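Local coordinates for protein ATP:cob(I)alamin adenosyltransferase, putative (Burkholderia thailandensis, PDB 2ZHZ) that probably transfers the adenosyl group of ATP to cobalamin, forming adenosylcobalamin, and works as a homotrimer, at residues 95-106 / 157-168. Residues are numbered along the deposited sequence; the frame is centred on the assembly and turned at random.
Sequences WLAHYNGQLPPL and DLLFVLARVLNR
Pro104 O receives two N-H groups of the Arg164 guanidinium. The bond from Arg164 NH2 to Pro104 O is 2.8 Å long, nearly straight at 163° and in the guanidinium plane. The one from NH1 is weak. The arginine chain bends at chi3 (62°) and sets the guanidinium between Leu103 and Leu106. Leu106 CD1 covers one face; Leu103 CB and CD1 lie over the opposite one. Arg164 NE makes a salt bridge with Asp174. Water 1 links Arg164 NH1 to Asn100 ND2. Water 2 donates to Asn100 OD1 and to Asp157 OD2, 2.7 Å from OD2.

The contact joins helix 86-101 and its following loop to helix 147-169 of the bundle. The axes of the short helical segments approach to 9.7 Å at 32°. Tyr99 is a knob in a hole formed by Leu158, Val161, Leu162 and Val165. Leu162 CD2 lies over one ring face, 3.8 Å from the Tyr99 ring centroid, a CH-pi contact. Tyr99 OH is hydrogen-bonded to Asp57. Leu96 CD2 packs 3.6 Å from Asp157 CG.

Asp157, a magnesium-binding residue of this protein, has its side chain about 6 Å from a bound magnesium ion. An apolar helix seam thus meets a polar margin, where water-linked Asn100 and Arg11 of the second subunit, salt-bridged to Asp157 OD1, probably help orient Asp157.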
loop_
_atom_site.group_PDB
_atom_site.type_symbol
_atom_site.label_atom_id
_atom_site.label_comp_id
_atom_site.label_asym_id
_atom_site.label_seq_id
_atom_site.Cartn_x
_atom_site.Cartn_y
_atom_site.Cartn_z
ATOM N N TRP B 95 8.790 18.292 15.092
ATOM C CA TRP B 95 7.395 18.303 14.682
ATOM C C TRP B 95 6.578 17.471 15.661
ATOM O O TRP B 95 5.441 17.812 15.981
ATOM C CB TRP B 95 7.241 17.749 13.262
ATOM C CG TRP B 95 7.640 18.719 12.190
ATOM C CD1 TRP B 95 7.408 20.065 12.174
ATOM C CD2 TRP B 95 8.272 18.408 10.941
ATOM N NE1 TRP B 95 7.851 20.611 10.995
ATOM C CE2 TRP B 95 8.386 19.616 10.218
ATOM C CE3 TRP B 95 8.750 17.226 10.362
ATOM C CZ2 TRP B 95 8.960 19.679 8.943
ATOM C CZ3 TRP B 95 9.320 17.286 9.092
ATOM C CH2 TRP B 95 9.420 18.506 8.397
ATOM N N LEU B 96 7.164 16.378 16.138
ATOM C CA LEU B 96 6.486 15.518 17.099
ATOM C C LEU B 96 6.171 16.301 18.370
ATOM O O LEU B 96 5.042 16.277 18.855
ATOM C CB LEU B 96 7.358 14.309 17.450
ATOM C CG LEU B 96 7.261 13.113 16.499
ATOM C CD1 LEU B 96 8.381 12.129 16.782
ATOM C CD2 LEU B 96 5.901 12.442 16.672
ATOM N N ALA B 97 7.175 16.991 18.907
ATOM C CA ALA B 97 6.977 17.773 20.123
ATOM C C ALA B 97 5.982 18.896 19.856
ATOM O O ALA B 97 5.101 19.172 20.674
ATOM C CB ALA B 97 8.315 18.350 20.602
ATOM N N HIS B 98 6.119 19.533 18.699
ATOM C CA HIS B 98 5.242 20.630 18.310
ATOM C C HIS B 98 3.764 20.237 18.307
ATOM O O HIS B 98 2.935 20.895 18.932
ATOM C CB HIS B 98 5.629 21.142 16.919
ATOM C CG HIS B 98 4.710 22.197 16.388
ATOM N ND1 HIS B 98 4.792 23.518 16.773
ATOM C CD2 HIS B 98 3.664 22.120 15.532
ATOM C CE1 HIS B 98 3.835 24.209 16.177
ATOM N NE2 HIS B 98 3.136 23.383 15.419
ATOM N N TYR B 99 3.431 19.162 17.600
ATOM C CA TYR B 99 2.041 18.730 17.514
ATOM C C TYR B 99 1.504 18.021 18.758
ATOM O O TYR B 99 0.352 18.230 19.142
ATOM C CB TYR B 99 1.853 17.874 16.257
ATOM C CG TYR B 99 1.984 18.695 14.992
ATOM C CD1 TYR B 99 1.002 19.622 14.639
ATOM C CD2 TYR B 99 3.121 18.604 14.185
ATOM C CE1 TYR B 99 1.145 20.438 13.516
ATOM C CE2 TYR B 99 3.277 19.423 13.059
ATOM C CZ TYR B 99 2.284 20.337 12.735
ATOM O OH TYR B 99 2.430 21.162 11.639
ATOM N N ASN B 100 2.327 17.195 19.392
ATOM C CA ASN B 100 1.897 16.494 20.602
ATOM C C ASN B 100 1.608 17.487 21.727
ATOM O O ASN B 100 0.704 17.279 22.537
ATOM C CB ASN B 100 2.976 15.516 21.063
ATOM C CG ASN B 100 2.712 14.097 20.612
ATOM O OD1 ASN B 100 3.646 13.309 20.443
ATOM N ND2 ASN B 100 1.435 13.753 20.436
ATOM N N GLY B 101 2.383 18.566 21.774
ATOM C CA GLY B 101 2.189 19.559 22.814
ATOM C C GLY B 101 0.840 20.254 22.728
ATOM O O GLY B 101 0.310 20.717 23.736
ATOM N N GLN B 102 0.279 20.320 21.524
ATOM C CA GLN B 102 -1.006 20.981 21.307
ATOM C C GLN B 102 -2.206 20.037 21.382
ATOM O O GLN B 102 -3.349 20.472 21.269
ATOM C CB GLN B 102 -0.986 21.695 19.949
ATOM C CG GLN B 102 0.042 22.818 19.874
ATOM C CD GLN B 102 0.105 23.491 18.513
ATOM O OE1 GLN B 102 0.705 24.557 18.368
ATOM N NE2 GLN B 102 -0.500 22.867 17.508
ATOM N N LEU B 103 -1.947 18.750 21.584
ATOM C CA LEU B 103 -3.009 17.751 21.664
ATOM C C LEU B 103 -3.182 17.207 23.079
ATOM O O LEU B 103 -2.222 17.098 23.837
ATOM C CB LEU B 103 -2.695 16.573 20.729
ATOM C CG LEU B 103 -2.692 16.782 19.212
ATOM C CD1 LEU B 103 -1.997 15.599 18.536
ATOM C CD2 LEU B 103 -4.121 16.924 18.707
ATOM N N PRO B 104 -4.421 16.869 23.459
ATOM C CA PRO B 104 -4.621 16.329 24.805
ATOM C C PRO B 104 -3.972 14.950 24.879
ATOM O O PRO B 104 -3.855 14.260 23.865
ATOM C CB PRO B 104 -6.144 16.270 24.930
ATOM C CG PRO B 104 -6.597 16.076 23.518
ATOM C CD PRO B 104 -5.705 17.034 22.759
ATOM N N PRO B 105 -3.538 14.530 26.077
ATOM C CA PRO B 105 -2.903 13.216 26.217
ATOM C C PRO B 105 -3.752 12.070 25.674
ATOM O O PRO B 105 -4.978 12.065 25.807
ATOM C CB PRO B 105 -2.656 13.110 27.722
ATOM C CG PRO B 105 -3.738 13.976 28.313
ATOM C CD PRO B 105 -3.719 15.168 27.390
ATOM N N LEU B 106 -3.087 11.103 25.053
ATOM C CA LEU B 106 -3.766 9.949 24.481
ATOM C C LEU B 106 -4.322 9.081 25.604
ATOM O O LEU B 106 -3.566 8.501 26.382
ATOM C CB LEU B 106 -2.785 9.145 23.625
ATOM C CG LEU B 106 -3.365 8.014 22.776
ATOM C CD1 LEU B 106 -4.379 8.578 21.788
ATOM C CD2 LEU B 106 -2.233 7.311 22.045
ATOM N N ASP B 157 5.436 7.615 13.867
ATOM C CA ASP B 157 4.952 8.235 15.099
ATOM C C ASP B 157 4.320 9.578 14.720
ATOM O O ASP B 157 3.199 9.881 15.129
ATOM C CB ASP B 157 6.129 8.442 16.063
ATOM C CG ASP B 157 5.698 8.899 17.455
ATOM O OD1 ASP B 157 6.597 9.090 18.300
ATOM O OD2 ASP B 157 4.486 9.068 17.715
ATOM N N LEU B 158 5.031 10.372 13.920
ATOM C CA LEU B 158 4.526 11.679 13.499
ATOM C C LEU B 158 3.254 11.565 12.658
ATOM O O LEU B 158 2.364 12.413 12.744
ATOM C CB LEU B 158 5.599 12.441 12.708
ATOM C CG LEU B 158 5.182 13.822 12.192
ATOM C CD1 LEU B 158 4.729 14.690 13.365
ATOM C CD2 LEU B 158 6.352 14.478 11.464
ATOM N N LEU B 159 3.168 10.526 11.834
ATOM C CA LEU B 159 1.980 10.336 11.011
ATOM C C LEU B 159 0.778 10.026 11.909
ATOM O O LEU B 159 -0.347 10.452 11.632
ATOM C CB LEU B 159 2.228 9.223 9.985
ATOM C CG LEU B 159 3.142 9.695 8.842
ATOM C CD1 LEU B 159 3.608 8.517 8.003
ATOM C CD2 LEU B 159 2.384 10.716 7.982
ATOM N N PHE B 160 1.023 9.293 12.992
ATOM C CA PHE B 160 -0.031 8.973 13.950
ATOM C C PHE B 160 -0.489 10.292 14.580
ATOM O O PHE B 160 -1.681 10.573 14.684
ATOM C CB PHE B 160 0.518 8.057 15.044
ATOM C CG PHE B 160 -0.473 7.735 16.129
ATOM C CD1 PHE B 160 -1.409 6.719 15.961
ATOM C CD2 PHE B 160 -0.458 8.440 17.332
ATOM C CE1 PHE B 160 -2.318 6.403 16.978
ATOM C CE2 PHE B 160 -1.356 8.138 18.354
ATOM C CZ PHE B 160 -2.290 7.114 18.178
ATOM N N VAL B 161 0.479 11.101 14.996
ATOM C CA VAL B 161 0.188 12.386 15.624
ATOM C C VAL B 161 -0.542 13.329 14.677
ATOM O O VAL B 161 -1.491 14.002 15.074
ATOM C CB VAL B 161 1.484 13.054 16.125
ATOM C CG1 VAL B 161 1.180 14.437 16.702
ATOM C CG2 VAL B 161 2.124 12.178 17.184
ATOM N N LEU B 162 -0.113 13.370 13.418
ATOM C CA LEU B 162 -0.755 14.240 12.448
ATOM C C LEU B 162 -2.178 13.789 12.162
ATOM O O LEU B 162 -3.038 14.608 11.840
ATOM C CB LEU B 162 0.058 14.301 11.152
ATOM C CG LEU B 162 1.401 15.030 11.239
ATOM C CD1 LEU B 162 2.046 15.040 9.866
ATOM C CD2 LEU B 162 1.200 16.468 11.738
ATOM N N ALA B 163 -2.437 12.489 12.278
ATOM C CA ALA B 163 -3.791 11.987 12.056
ATOM C C ALA B 163 -4.708 12.596 13.126
ATOM O O ALA B 163 -5.825 13.017 12.831
ATOM C CB ALA B 163 -3.817 10.457 12.138
ATOM N N ARG B 164 -4.227 12.650 14.367
ATOM C CA ARG B 164 -5.012 13.232 15.458
ATOM C C ARG B 164 -5.204 14.723 15.199
ATOM O O ARG B 164 -6.285 15.268 15.421
ATOM C CB ARG B 164 -4.311 13.031 16.806
ATOM C CG ARG B 164 -4.156 11.577 17.242
ATOM C CD ARG B 164 -3.609 11.494 18.660
ATOM N NE ARG B 164 -4.531 12.107 19.618
ATOM C CZ ARG B 164 -4.176 12.603 20.802
ATOM N NH1 ARG B 164 -2.911 12.565 21.195
ATOM N NH2 ARG B 164 -5.092 13.149 21.591
ATOM N N VAL B 165 -4.147 15.378 14.728
ATOM C CA VAL B 165 -4.203 16.801 14.415
ATOM C C VAL B 165 -5.262 17.053 13.350
ATOM O O VAL B 165 -6.027 18.016 13.439
ATOM C CB VAL B 165 -2.844 17.314 13.884
ATOM C CG1 VAL B 165 -2.997 18.721 13.319
ATOM C CG2 VAL B 165 -1.817 17.303 15.002
ATOM N N LEU B 166 -5.309 16.181 12.344
ATOM C CA LEU B 166 -6.275 16.322 11.258
ATOM C C LEU B 166 -7.721 16.075 11.675
ATOM O O LEU B 166 -8.640 16.679 11.118
ATOM C CB LEU B 166 -5.894 15.408 10.085
ATOM C CG LEU B 166 -4.631 15.868 9.340
ATOM C CD1 LEU B 166 -4.282 14.889 8.219
ATOM C CD2 LEU B 166 -4.862 17.263 8.768
ATOM N N ASN B 167 -7.940 15.183 12.636
ATOM C CA ASN B 167 -9.302 14.941 13.092
ATOM C C ASN B 167 -9.804 16.192 13.816
ATOM O O ASN B 167 -10.963 16.585 13.670
ATOM C CB ASN B 167 -9.370 13.723 14.020
ATOM C CG ASN B 167 -9.622 12.427 13.260
ATOM O OD1 ASN B 167 -10.401 12.404 12.306
ATOM N ND2 ASN B 167 -8.983 11.342 13.692
ATOM N N ARG B 168 -8.919 16.820 14.583
ATOM C CA ARG B 168 -9.260 18.037 15.323
ATOM C C ARG B 168 -9.573 19.161 14.338
ATOM O O ARG B 168 -10.567 19.877 14.477
ATOM C CB ARG B 168 -8.084 18.470 16.202
ATOM C CG ARG B 168 -7.493 17.366 17.057
ATOM C CD ARG B 168 -8.265 17.154 18.343
ATOM N NE ARG B 168 -8.113 18.282 19.257
ATOM C CZ ARG B 168 -8.504 18.272 20.528
ATOM N NH1 ARG B 168 -9.073 17.187 21.041
ATOM N NH2 ARG B 168 -8.324 19.345 21.287
HETATM O O HOH W 1 -0.252 11.724 20.133
HETATM O O HOH W 2 3.864 10.423 19.922
HETATM O O HOH W 3 -0.503 14.114 22.945
#